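Local structure of annexin (Schistosoma mansoni, 4MDU) at residues B[62-67]-B[103-108]; B[99-104]-B[353-358]; B[110-115]-B[316-321]. The protein binds acidic phospholipid membranes in a calcium-dependent manner, aggregates liposomes when calcium is present and takes part in worm reproduction and host-parasite interaction. All coordinates share one frame; numbering follows the deposited sequence.

Contact 1 (B[62-67]-B[103-108])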
ATOM      1  N   ILE B  62      10.425 -35.111   3.119  1.00 41.82           N
ATOM      2  CA  ILE B  62      10.325 -35.503   1.721  1.00 36.51           C
ATOM      3  C   ILE B  62       9.783 -34.318   0.916  1.00 37.42           C
ATOM      4  O   ILE B  62      10.506 -33.704   0.126  1.00 39.11           O
ATOM      5  CB  ILE B  62       9.397 -36.723   1.546  1.00 34.93           C
ATOM      6  CG1 ILE B  62      10.011 -37.972   2.172  1.00 40.95           C
ATOM      7  CG2 ILE B  62       9.115 -36.993   0.079  1.00 32.17           C
ATOM      8  CD1 ILE B  62       9.128 -39.198   1.988  1.00 45.80           C
ATOM      9  N   LEU B  63       8.511 -33.998   1.152  1.00 30.15           N
ATOM     10  CA  LEU B  63       7.771 -33.012   0.377  1.00 28.68           C
ATOM     11  C   LEU B  63       8.414 -31.633   0.376  1.00 26.40           C
ATOM     12  O   LEU B  63       8.451 -30.976  -0.663  1.00 23.37           O
ATOM     13  CB  LEU B  63       6.326 -32.933   0.871  1.00 33.75           C
ATOM     14  CG  LEU B  63       5.504 -34.206   0.649  1.00 37.72           C
ATOM     15  CD1 LEU B  63       4.147 -34.105   1.334  1.00 31.27           C
ATOM     16  CD2 LEU B  63       5.348 -34.485  -0.853  1.00 40.83           C
ATOM     17  N   ALA B  64       8.930 -31.199   1.526  1.00 23.47           N
ATOM     18  CA  ALA B  64       9.629 -29.913   1.620  1.00 26.64           C
ATOM     19  C   ALA B  64      11.102 -29.989   1.177  1.00 31.61           C
ATOM     20  O   ALA B  64      11.853 -29.009   1.301  1.00 31.11           O
ATOM     21  CB  ALA B  64       9.523 -29.348   3.034  1.00 19.88           C
ATOM     22  N   ARG B  65      11.517 -31.154   0.691  1.00 28.68           N
ATOM     23  CA  ARG B  65      12.841 -31.300   0.074  1.00 35.27           C
ATOM     24  C   ARG B  65      12.798 -31.730  -1.405  1.00 32.47           C
ATOM     25  O   ARG B  65      13.783 -32.236  -1.931  1.00 37.37           O
ATOM     26  CB  ARG B  65      13.709 -32.272   0.870  1.00 30.60           C
ATOM     27  CG  ARG B  65      14.057 -31.800   2.303  1.00 32.92           C
ATOM     28  CD  ARG B  65      14.652 -30.382   2.314  1.00 28.13           C
ATOM     29  NE  ARG B  65      15.766 -30.246   1.385  1.00 31.03           N
ATOM     30  CZ  ARG B  65      16.151 -29.098   0.834  1.00 37.28           C
ATOM     31  NH1 ARG B  65      15.521 -27.964   1.131  1.00 33.22           N
ATOM     32  NH2 ARG B  65      17.172 -29.081  -0.019  1.00 35.26           N
ATOM     33  N   ARG B  66      11.668 -31.520  -2.071  1.00 33.99           N
ATOM     34  CA  ARG B  66      11.528 -31.848  -3.499  1.00 32.98           C
ATOM     35  C   ARG B  66      11.017 -30.638  -4.281  1.00 36.43           C
ATOM     36  O   ARG B  66      10.311 -29.801  -3.730  1.00 31.15           O
ATOM     37  CB  ARG B  66      10.550 -33.016  -3.691  1.00 30.59           C
ATOM     38  CG  ARG B  66      10.885 -34.293  -2.897  1.00 29.98           C
ATOM     39  CD  ARG B  66      12.031 -35.114  -3.529  1.00 31.72           C
ATOM     40  NE  ARG B  66      12.200 -36.386  -2.821  1.00 34.24           N
ATOM     41  CZ  ARG B  66      12.996 -36.553  -1.764  1.00 40.13           C
ATOM     42  NH1 ARG B  66      13.725 -35.530  -1.320  1.00 31.70           N
ATOM     43  NH2 ARG B  66      13.072 -37.736  -1.154  1.00 34.03           N
ATOM     44  N   THR B  67      11.353 -30.546  -5.569  1.00 32.15           N
ATOM     45  CA  THR B  67      10.825 -29.464  -6.380  1.00 28.72           C
ATOM     46  C   THR B  67       9.362 -29.753  -6.664  1.00 31.14           C
ATOM     47  O   THR B  67       8.881 -30.876  -6.446  1.00 21.70           O
ATOM     48  CB  THR B  67      11.519 -29.389  -7.729  1.00 34.11           C
ATOM     49  OG1 THR B  67      11.140 -30.536  -8.497  1.00 34.89           O
ATOM     50  CG2 THR B  67      13.024 -29.373  -7.567  1.00 26.29           C
ATOM     51  N   CYS B 103      -0.981 -28.315   1.963  1.00 31.65           N
ATOM     52  CA  CYS B 103      -1.844 -28.200   0.811  1.00 38.66           C
ATOM     53  C   CYS B 103      -1.226 -27.259  -0.210  1.00 35.66           C
ATOM     54  O   CYS B 103      -1.293 -27.523  -1.395  1.00 36.20           O
ATOM     55  CB  CYS B 103      -3.261 -27.776   1.197  1.00 42.28           C
ATOM     56  SG  CYS B 103      -4.278 -29.141   1.850  1.00 81.52           S
ATOM     57  N   GLN B 104      -0.604 -26.177   0.244  1.00 31.74           N
ATOM     58  CA  GLN B 104       0.073 -25.284  -0.692  1.00 34.20           C
ATOM     59  C   GLN B 104       1.147 -26.067  -1.430  1.00 31.72           C
ATOM     60  O   GLN B 104       1.318 -25.934  -2.633  1.00 31.08           O
ATOM     61  CB  GLN B 104       0.674 -24.086   0.042  1.00 30.49           C
ATOM     62  CG  GLN B 104      -0.378 -23.258   0.757  1.00 26.47           C
ATOM     63  CD  GLN B 104      -1.496 -22.848  -0.178  1.00 44.28           C
ATOM     64  OE1 GLN B 104      -1.270 -22.113  -1.146  1.00 41.04           O
ATOM     65  NE2 GLN B 104      -2.711 -23.331   0.093  1.00 50.92           N
ATOM     66  N   LEU B 105       1.827 -26.931  -0.690  1.00 31.74           N
ATOM     67  CA  LEU B 105       2.937 -27.723  -1.194  1.00 33.31           C
ATOM     68  C   LEU B 105       2.599 -28.853  -2.198  1.00 28.35           C
ATOM     69  O   LEU B 105       3.323 -29.015  -3.183  1.00 29.27           O
ATOM     70  CB  LEU B 105       3.717 -28.270   0.010  1.00 39.91           C
ATOM     71  CG  LEU B 105       5.221 -28.556   0.017  1.00 35.95           C
ATOM     72  CD1 LEU B 105       6.093 -27.502  -0.679  1.00 21.02           C
ATOM     73  CD2 LEU B 105       5.652 -28.743   1.465  1.00 38.29           C
ATOM     74  N   ILE B 106       1.554 -29.660  -1.972  1.00 26.04           N
ATOM     75  CA  ILE B 106       1.331 -30.784  -2.906  1.00 37.14           C
ATOM     76  C   ILE B 106       0.527 -30.406  -4.135  1.00 26.98           C
ATOM     77  O   ILE B 106       0.275 -31.250  -4.985  1.00 33.53           O
ATOM     78  CB  ILE B 106       0.617 -32.040  -2.321  1.00 32.08           C
ATOM     79  CG1 ILE B 106      -0.329 -31.638  -1.220  1.00 32.44           C
ATOM     80  CG2 ILE B 106       1.612 -33.181  -1.995  1.00 27.93           C
ATOM     81  CD1 ILE B 106      -1.411 -30.778  -1.717  1.00 23.82           C
ATOM     82  N   VAL B 107       0.095 -29.156  -4.201  1.00 29.02           N
ATOM     83  CA  VAL B 107      -0.631 -28.665  -5.354  1.00 34.45           C
ATOM     84  C   VAL B 107       0.348 -28.099  -6.377  1.00 36.30           C
ATOM     85  O   VAL B 107       1.329 -27.459  -6.006  1.00 32.03           O
ATOM     86  CB  VAL B 107      -1.670 -27.622  -4.922  1.00 36.40           C
ATOM     87  CG1 VAL B 107      -1.983 -26.681  -6.051  1.00 42.45           C
ATOM     88  CG2 VAL B 107      -2.929 -28.337  -4.428  1.00 36.99           C
ATOM     89  N   ASP B 108       0.094 -28.364  -7.659  1.00 34.36           N
ATOM     90  CA  ASP B 108       0.945 -27.867  -8.736  1.00 23.80           C
ATOM     91  C   ASP B 108       1.115 -26.361  -8.574  1.00 23.52           C
ATOM     92  O   ASP B 108       0.139 -25.638  -8.312  1.00 26.07           O
ATOM     93  CB  ASP B 108       0.311 -28.198 -10.108  1.00 29.72           C
ATOM     94  CG  ASP B 108       1.271 -27.993 -11.270  1.00 35.66           C
ATOM     95  OD1 ASP B 108       2.510 -28.008 -11.046  1.00 31.89           O
ATOM     96  OD2 ASP B 108       0.779 -27.822 -12.414  1.00 41.01           O
TER

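Contact 2 (B[99-104]-B[353-358])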
ATOM      1  N   ARG B  99      -1.546 -28.800   7.984  1.00 40.00           N
ATOM      2  CA  ARG B  99      -2.369 -29.142   6.821  1.00 37.08           C
ATOM      3  C   ARG B  99      -2.371 -28.012   5.780  1.00 31.41           C
ATOM      4  O   ARG B  99      -2.228 -28.262   4.585  1.00 27.54           O
ATOM      5  CB  ARG B  99      -3.796 -29.494   7.246  1.00 36.54           C
ATOM      6  CG  ARG B  99      -4.676 -29.976   6.112  1.00 44.25           C
ATOM      7  CD  ARG B  99      -5.837 -30.820   6.627  1.00 49.67           C
ATOM      8  NE  ARG B  99      -6.876 -30.022   7.280  1.00 48.34           N
ATOM      9  CZ  ARG B  99      -8.015 -30.522   7.758  1.00 45.91           C
ATOM     10  NH1 ARG B  99      -8.264 -31.822   7.674  1.00 41.21           N
ATOM     11  NH2 ARG B  99      -8.904 -29.722   8.330  1.00 48.65           N
ATOM     12  N   LYS B 100      -2.522 -26.775   6.240  1.00 32.52           N
ATOM     13  CA  LYS B 100      -2.479 -25.620   5.353  1.00 31.59           C
ATOM     14  C   LYS B 100      -1.216 -25.637   4.493  1.00 35.57           C
ATOM     15  O   LYS B 100      -1.277 -25.593   3.267  1.00 37.93           O
ATOM     16  CB  LYS B 100      -2.514 -24.322   6.159  1.00 38.88           C
ATOM     17  CG  LYS B 100      -3.863 -23.665   6.263  1.00 49.58           C
ATOM     18  CD  LYS B 100      -4.584 -24.073   7.528  1.00 62.67           C
ATOM     19  CE  LYS B 100      -5.908 -23.329   7.650  1.00 68.68           C
ATOM     20  NZ  LYS B 100      -5.706 -21.860   7.489  1.00 70.76           N
ATOM     21  N   VAL B 101      -0.061 -25.709   5.135  1.00 28.18           N
ATOM     22  CA  VAL B 101       1.167 -25.581   4.382  1.00 33.01           C
ATOM     23  C   VAL B 101       1.344 -26.802   3.478  1.00 29.84           C
ATOM     24  O   VAL B 101       1.855 -26.697   2.355  1.00 28.04           O
ATOM     25  CB  VAL B 101       2.391 -25.336   5.305  1.00 28.97           C
ATOM     26  CG1 VAL B 101       2.700 -26.567   6.134  1.00 18.64           C
ATOM     27  CG2 VAL B 101       3.603 -24.920   4.471  1.00 26.86           C
ATOM     28  N   LEU B 102       0.900 -27.959   3.954  1.00 26.24           N
ATOM     29  CA  LEU B 102       0.970 -29.169   3.145  1.00 31.53           C
ATOM     30  C   LEU B 102       0.128 -29.032   1.869  1.00 38.17           C
ATOM     31  O   LEU B 102       0.472 -29.571   0.818  1.00 29.95           O
ATOM     32  CB  LEU B 102       0.501 -30.383   3.930  1.00 33.34           C
ATOM     33  CG  LEU B 102       1.492 -30.999   4.916  1.00 44.48           C
ATOM     34  CD1 LEU B 102       0.881 -32.217   5.601  1.00 45.32           C
ATOM     35  CD2 LEU B 102       2.791 -31.371   4.215  1.00 45.10           C
ATOM     36  N   CYS B 103      -0.981 -28.315   1.963  1.00 31.65           N
ATOM     37  CA  CYS B 103      -1.844 -28.200   0.811  1.00 38.66           C
ATOM     38  C   CYS B 103      -1.226 -27.259  -0.210  1.00 35.66           C
ATOM     39  O   CYS B 103      -1.293 -27.523  -1.395  1.00 36.20           O
ATOM     40  CB  CYS B 103      -3.261 -27.776   1.197  1.00 42.28           C
ATOM     41  SG  CYS B 103      -4.278 -29.141   1.850  1.00 81.52           S
ATOM     42  N   GLN B 104      -0.604 -26.177   0.244  1.00 31.74           N
ATOM     43  CA  GLN B 104       0.073 -25.284  -0.692  1.00 34.20           C
ATOM     44  C   GLN B 104       1.147 -26.067  -1.430  1.00 31.72           C
ATOM     45  O   GLN B 104       1.318 -25.934  -2.633  1.00 31.08           O
ATOM     46  CB  GLN B 104       0.674 -24.086   0.042  1.00 30.49           C
ATOM     47  CG  GLN B 104      -0.378 -23.258   0.757  1.00 26.47           C
ATOM     48  CD  GLN B 104      -1.496 -22.848  -0.178  1.00 44.28           C
ATOM     49  OE1 GLN B 104      -1.270 -22.113  -1.146  1.00 41.04           O
ATOM     50  NE2 GLN B 104      -2.711 -23.331   0.093  1.00 50.92           N
ATOM     51  N   ARG B 353       8.277 -25.969  11.109  1.00 28.72           N
ATOM     52  CA  ARG B 353       9.243 -26.993  10.757  1.00 34.84           C
ATOM     53  C   ARG B 353       9.281 -27.174   9.242  1.00 35.58           C
ATOM     54  O   ARG B 353      10.355 -27.271   8.642  1.00 39.98           O
ATOM     55  CB  ARG B 353       8.878 -28.304  11.449  1.00 26.92           C
ATOM     56  CG  ARG B 353       9.937 -29.388  11.360  1.00 30.25           C
ATOM     57  CD  ARG B 353      11.124 -29.114  12.300  1.00 33.06           C
ATOM     58  NE  ARG B 353      12.335 -29.164  11.507  1.00 46.23           N
ATOM     59  CZ  ARG B 353      13.211 -28.177  11.375  1.00 43.62           C
ATOM     60  NH1 ARG B 353      13.085 -27.035  12.040  1.00 28.34           N
ATOM     61  NH2 ARG B 353      14.258 -28.372  10.598  1.00 58.93           N
ATOM     62  N   THR B 354       8.108 -27.203   8.625  1.00 29.18           N
ATOM     63  CA  THR B 354       8.028 -27.310   7.171  1.00 25.72           C
ATOM     64  C   THR B 354       8.759 -26.155   6.492  1.00 21.70           C
ATOM     65  O   THR B 354       9.549 -26.372   5.587  1.00 20.34           O
ATOM     66  CB  THR B 354       6.577 -27.348   6.671  1.00 26.58           C
ATOM     67  OG1 THR B 354       5.877 -28.447   7.277  1.00 20.57           O
ATOM     68  CG2 THR B 354       6.559 -27.510   5.145  1.00 22.51           C
ATOM     69  N   LEU B 355       8.506 -24.927   6.939  1.00 22.54           N
ATOM     70  CA  LEU B 355       9.172 -23.765   6.349  1.00 18.75           C
ATOM     71  C   LEU B 355      10.689 -23.859   6.496  1.00 30.55           C
ATOM     72  O   LEU B 355      11.430 -23.521   5.567  1.00 28.49           O
ATOM     73  CB  LEU B 355       8.672 -22.469   6.982  1.00 20.82           C
ATOM     74  CG  LEU B 355       7.169 -22.182   6.897  1.00 23.85           C
ATOM     75  CD1 LEU B 355       6.884 -20.796   7.424  1.00 26.26           C
ATOM     76  CD2 LEU B 355       6.648 -22.314   5.454  1.00 24.94           C
ATOM     77  N   CYS B 356      11.149 -24.312   7.664  1.00 24.90           N
ATOM     78  CA  CYS B 356      12.587 -24.420   7.919  1.00 21.05           C
ATOM     79  C   CYS B 356      13.237 -25.425   6.972  1.00 21.81           C
ATOM     80  O   CYS B 356      14.359 -25.222   6.511  1.00 26.09           O
ATOM     81  CB  CYS B 356      12.854 -24.801   9.394  1.00 20.33           C
ATOM     82  SG  CYS B 356      12.417 -23.439  10.510  1.00 28.31           S
ATOM     83  N   VAL B 357      12.527 -26.507   6.681  1.00 23.43           N
ATOM     84  CA  VAL B 357      13.073 -27.549   5.832  1.00 24.54           C
ATOM     85  C   VAL B 357      13.168 -27.058   4.382  1.00 28.76           C
ATOM     86  O   VAL B 357      14.128 -27.346   3.692  1.00 24.28           O
ATOM     87  CB  VAL B 357      12.239 -28.820   5.936  1.00 26.71           C
ATOM     88  CG1 VAL B 357      12.598 -29.824   4.829  1.00 26.03           C
ATOM     89  CG2 VAL B 357      12.444 -29.432   7.303  1.00 20.75           C
ATOM     90  N   LEU B 358      12.179 -26.288   3.945  1.00 26.29           N
ATOM     91  CA  LEU B 358      12.239 -25.669   2.632  1.00 28.75           C
ATOM     92  C   LEU B 358      13.550 -24.892   2.464  1.00 31.19           C
ATOM     93  O   LEU B 358      14.153 -24.933   1.400  1.00 26.27           O
ATOM     94  CB  LEU B 358      11.033 -24.755   2.399  1.00 23.48           C
ATOM     95  CG  LEU B 358       9.667 -25.406   2.182  1.00 23.19           C
ATOM     96  CD1 LEU B 358       8.587 -24.332   2.172  1.00 18.07           C
ATOM     97  CD2 LEU B 358       9.631 -26.211   0.881  1.00 19.04           C
TER

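Contact 3 (B[110-115]-B[316-321])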
ATOM      1  N   PRO B 110       1.292 -23.686 -10.439  1.00 31.40           N
ATOM      2  CA  PRO B 110       0.321 -22.781 -11.063  1.00 29.66           C
ATOM      3  C   PRO B 110      -1.058 -22.787 -10.402  1.00 22.86           C
ATOM      4  O   PRO B 110      -1.674 -21.729 -10.311  1.00 23.12           O
ATOM      5  CB  PRO B 110       0.239 -23.281 -12.523  1.00 33.89           C
ATOM      6  CG  PRO B 110       0.938 -24.614 -12.537  1.00 30.36           C
ATOM      7  CD  PRO B 110       1.940 -24.572 -11.424  1.00 23.00           C
ATOM      8  N   TYR B 111      -1.548 -23.935  -9.948  1.00 23.72           N
ATOM      9  CA  TYR B 111      -2.853 -23.949  -9.268  1.00 27.60           C
ATOM     10  C   TYR B 111      -2.748 -23.213  -7.929  1.00 28.14           C
ATOM     11  O   TYR B 111      -3.615 -22.411  -7.521  1.00 19.45           O
ATOM     12  CB  TYR B 111      -3.307 -25.386  -9.032  1.00 30.54           C
ATOM     13  CG  TYR B 111      -4.736 -25.495  -8.550  1.00 40.96           C
ATOM     14  CD1 TYR B 111      -5.039 -25.551  -7.196  1.00 40.98           C
ATOM     15  CD2 TYR B 111      -5.786 -25.544  -9.455  1.00 40.15           C
ATOM     16  CE1 TYR B 111      -6.350 -25.654  -6.759  1.00 41.78           C
ATOM     17  CE2 TYR B 111      -7.096 -25.640  -9.026  1.00 44.73           C
ATOM     18  CZ  TYR B 111      -7.372 -25.695  -7.678  1.00 45.07           C
ATOM     19  OH  TYR B 111      -8.682 -25.799  -7.270  1.00 45.60           O
ATOM     20  N   MET B 112      -1.662 -23.484  -7.233  1.00 25.95           N
ATOM     21  CA  MET B 112      -1.434 -22.809  -5.962  1.00 33.57           C
ATOM     22  C   MET B 112      -1.439 -21.292  -6.149  1.00 29.94           C
ATOM     23  O   MET B 112      -2.080 -20.565  -5.394  1.00 34.09           O
ATOM     24  CB  MET B 112      -0.131 -23.291  -5.324  1.00 32.16           C
ATOM     25  CG  MET B 112       0.060 -22.778  -3.912  1.00 43.30           C
ATOM     26  SD  MET B 112       1.181 -21.399  -3.989  1.00 54.28           S
ATOM     27  CE  MET B 112       2.669 -22.344  -3.858  1.00 22.55           C
ATOM     28  N   LEU B 113      -0.759 -20.807  -7.180  1.00 29.84           N
ATOM     29  CA  LEU B 113      -0.731 -19.368  -7.390  1.00 22.42           C
ATOM     30  C   LEU B 113      -2.120 -18.879  -7.778  1.00 19.05           C
ATOM     31  O   LEU B 113      -2.572 -17.817  -7.325  1.00 20.67           O
ATOM     32  CB  LEU B 113       0.334 -18.967  -8.413  1.00 19.60           C
ATOM     33  CG  LEU B 113       1.756 -19.248  -7.932  1.00 22.67           C
ATOM     34  CD1 LEU B 113       2.745 -18.894  -9.033  1.00 28.44           C
ATOM     35  CD2 LEU B 113       2.059 -18.485  -6.642  1.00 16.17           C
ATOM     36  N   ALA B 114      -2.821 -19.651  -8.597  1.00 24.56           N
ATOM     37  CA  ALA B 114      -4.143 -19.201  -9.047  1.00 32.62           C
ATOM     38  C   ALA B 114      -5.122 -19.096  -7.863  1.00 28.56           C
ATOM     39  O   ALA B 114      -5.885 -18.148  -7.763  1.00 27.97           O
ATOM     40  CB  ALA B 114      -4.702 -20.102 -10.177  1.00 15.75           C
ATOM     41  N   LYS B 115      -5.084 -20.057  -6.954  1.00 28.39           N
ATOM     42  CA  LYS B 115      -5.949 -19.978  -5.785  1.00 33.23           C
ATOM     43  C   LYS B 115      -5.694 -18.701  -4.968  1.00 26.69           C
ATOM     44  O   LYS B 115      -6.631 -17.999  -4.593  1.00 25.21           O
ATOM     45  CB  LYS B 115      -5.805 -21.226  -4.919  1.00 39.22           C
ATOM     46  CG  LYS B 115      -7.107 -22.013  -4.747  1.00 51.99           C
ATOM     47  CD  LYS B 115      -6.926 -23.179  -3.776  1.00 59.71           C
ATOM     48  CE  LYS B 115      -8.208 -23.970  -3.587  1.00 65.54           C
ATOM     49  NZ  LYS B 115      -8.044 -25.078  -2.597  1.00 66.44           N
ATOM     50  N   LEU B 316       8.452 -18.727   0.195  1.00 21.82           N
ATOM     51  CA  LEU B 316       9.392 -19.804   0.512  1.00 22.70           C
ATOM     52  C   LEU B 316       9.262 -20.998  -0.444  1.00 25.77           C
ATOM     53  O   LEU B 316      10.252 -21.480  -1.002  1.00 26.16           O
ATOM     54  CB  LEU B 316       9.175 -20.256   1.957  1.00 31.70           C
ATOM     55  CG  LEU B 316      10.145 -19.666   2.992  1.00 40.04           C
ATOM     56  CD1 LEU B 316      10.833 -18.399   2.469  1.00 31.03           C
ATOM     57  CD2 LEU B 316       9.456 -19.431   4.330  1.00 34.69           C
ATOM     58  N   ILE B 317       8.041 -21.488  -0.606  1.00 24.92           N
ATOM     59  CA  ILE B 317       7.773 -22.599  -1.511  1.00 30.21           C
ATOM     60  C   ILE B 317       8.297 -22.296  -2.917  1.00 29.11           C
ATOM     61  O   ILE B 317       9.047 -23.087  -3.499  1.00 19.67           O
ATOM     62  CB  ILE B 317       6.251 -22.897  -1.565  1.00 28.98           C
ATOM     63  CG1 ILE B 317       5.790 -23.403  -0.182  1.00 24.76           C
ATOM     64  CG2 ILE B 317       5.907 -23.889  -2.686  1.00 23.18           C
ATOM     65  CD1 ILE B 317       4.298 -23.480  -0.020  1.00 20.16           C
ATOM     66  N   THR B 318       7.938 -21.131  -3.439  1.00 27.50           N
ATOM     67  CA  THR B 318       8.284 -20.797  -4.818  1.00 34.17           C
ATOM     68  C   THR B 318       9.776 -20.485  -4.993  1.00 32.55           C
ATOM     69  O   THR B 318      10.412 -20.986  -5.930  1.00 26.02           O
ATOM     70  CB  THR B 318       7.404 -19.645  -5.395  1.00 26.16           C
ATOM     71  OG1 THR B 318       7.411 -18.529  -4.492  1.00 28.02           O
ATOM     72  CG2 THR B 318       5.975 -20.114  -5.569  1.00 23.76           C
ATOM     73  N   ARG B 319      10.337 -19.671  -4.101  1.00 22.84           N
ATOM     74  CA  ARG B 319      11.733 -19.251  -4.268  1.00 25.51           C
ATOM     75  C   ARG B 319      12.710 -20.384  -4.011  1.00 27.70           C
ATOM     76  O   ARG B 319      13.862 -20.349  -4.445  1.00 30.76           O
ATOM     77  CB  ARG B 319      12.052 -18.069  -3.369  1.00 21.47           C
ATOM     78  CG  ARG B 319      11.377 -16.814  -3.848  1.00 33.67           C
ATOM     79  CD  ARG B 319      11.949 -16.487  -5.225  1.00 44.30           C
ATOM     80  NE  ARG B 319      10.879 -16.322  -6.168  1.00 43.16           N
ATOM     81  CZ  ARG B 319      11.020 -15.968  -7.437  1.00 35.37           C
ATOM     82  NH1 ARG B 319      12.216 -15.740  -7.981  1.00 28.68           N
ATOM     83  NH2 ARG B 319       9.930 -15.839  -8.156  1.00 37.13           N
ATOM     84  N   SER B 320      12.225 -21.401  -3.313  1.00 24.08           N
ATOM     85  CA  SER B 320      13.084 -22.484  -2.871  1.00 27.09           C
ATOM     86  C   SER B 320      13.802 -23.149  -4.038  1.00 24.46           C
ATOM     87  O   SER B 320      14.969 -23.521  -3.925  1.00 25.61           O
ATOM     88  CB  SER B 320      12.278 -23.511  -2.071  1.00 30.86           C
ATOM     89  OG  SER B 320      11.298 -24.141  -2.867  1.00 26.89           O
ATOM     90  N   GLU B 321      13.103 -23.310  -5.155  1.00 28.56           N
ATOM     91  CA  GLU B 321      13.706 -23.987  -6.286  1.00 32.99           C
ATOM     92  C   GLU B 321      14.282 -22.996  -7.290  1.00 32.39           C
ATOM     93  O   GLU B 321      14.708 -23.393  -8.363  1.00 31.30           O
ATOM     94  CB  GLU B 321      12.744 -24.998  -6.949  1.00 33.55           C
ATOM     95  CG  GLU B 321      11.393 -24.457  -7.383  1.00 33.88           C
ATOM     96  CD  GLU B 321      10.481 -25.558  -7.938  1.00 39.98           C
ATOM     97  OE1 GLU B 321       9.829 -26.261  -7.131  1.00 35.25           O
ATOM     98  OE2 GLU B 321      10.429 -25.730  -9.180  1.00 33.14           O
TER

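Contact 1 (B[62-67]-B[103-108])
Leu105 of helix 96-106 reaches to the backbone at the end of helix 56-63, and its branches settle against Leu63 and Ala64. Its CB leads toward segment 62-67; CG comes 4.1 Å from the carbonyl O of Leu63, and CD1 lies at a similar distance from the same oxygen. CD2 makes the remaining contacts: it packs 4.1 Å from the backbone N of Ala64, with CB of Ala64 and CB of Leu63 only slightly farther off, and so touches the chain where it leaves the helix. A chi1 of -150° turns CG away from the backbone N, and chi2 of 42° sets the two methyls against the chain. Leu63 answers with its own tip: CD2 meets CG2 of Ile106 at 4.1 Å, the two side chains crossing at a slant. All four residues are buried, and the join is apolar. Leu90 of helix 86-93 and Leu45 of helix 38-48 also pack on Leu63, while Thr354 of helix 349-358 touches both Ala64 and Leu105. Arg65 N is hydrogen-bonded to Ile62 O at 2.8 Å, and a type I turn from Leu63 to Arg66 then leads on toward helix 68-82. This is the apolar interior of an all-helical annexin repeat, here the first.

Contact 2 (B[99-104]-B[353-358])
Val101 of helix 96-106 meets Thr354 of helix 349-358 tip to tip, a contact between the first and the fourth repeat of the annexin fold. Both methyls of the valine take part, a chi1 of 69° pointing CG1 and CG2 alike at the threonine. CG1 lies 3.9 Å from Thr354 OG1 and 4.0 Å from Thr354 CB. CG2 packs 4.0 Å from Thr354 CG2, so the threonine offers its methyl as well as its hydroxyl-bearing side. Leu355 crosses beside this pair at a slant and reaches in with its CD2 methyl. In the next shell, Thr354 OG1 is hydrogen-bonded to the backbone O of Asp350, one helical turn earlier, which satisfies the buried hydroxyl within its own helix and ties its rotation while its flank faces a methyl. Phe98 and Leu105 of helix 96-106 and Ile60 of helix 56-63 also touch Thr354, whereas Leu312 and Met313 of helix 311-320 pack on Leu355. The side chain of Leu355 is about 7 Å from that of Asp346, which binds calcium in this protein, though the present structure is the apo form. CD2 of Leu355 rests 4.1 Å from CG2 of Val101.

Contact 3 (B[110-115]-B[316-321])
Met112 and Ile317 form a sparse apolar bridge between helix 109-122 of the second repeat and helix 311-320 of the fourth, near the centre of the chain. The short helical segments run roughly antiparallel, with 144° between their directions, and their axes approach no nearer than 12.0 Å, so Met112 and Leu113 have to reach across. Met112 does so with its methyl: CE meets CG2 of Ile317 at 3.8 Å and CG2 of Thr318 at 4.3 Å. CG of Met112 stands opposite the backbone N (chi1 -172°), and bends at the next two torsions bring CE round to the isoleucine, whose side chain it crosses at a slant. Beside it the CD2 methyl of Leu113 lies 4.4 Å from Thr318 CG2. Thr318 thus turns its methyl to the second repeat, while its OG1 hydrogen-bonds back into its own helix, the hydroxyl shared between the backbone O atoms of Arg314 and Leu315. Ser320 OG donates to Ile317 O at 2.6 Å, from above the carbonyl plane. Gln104 of helix 96-106 touches both Met112 and Ile317, Leu105 of that helix packs on Ile317, and helix 140-156 lies against Tyr111 and Ala114 of helix 109-122.

How the contacts relate
Contacts 1 and 2 share helix 96-106, including Cys103 and Gln104, with centres about 8 Å apart; the centre of contact 3 is about 9 Å from that of contact 1 and about 12 Å from that of contact 2. Along the chain contact 2 begins on the stretch where contact 1 ends, and its long, mostly helical span encloses contact 3. Helix 109-122 directly follows helix 96-106. The sites also touch one another: Arg65 NH1 probably bonds to Val357 O at 3.0 Å, and Leu358 CD1 packs 3.8 Å from Ile317 CG1. Contact 1 lies within the first repeat, contact 2 joins repeats one and four, and contact 3 joins two and four.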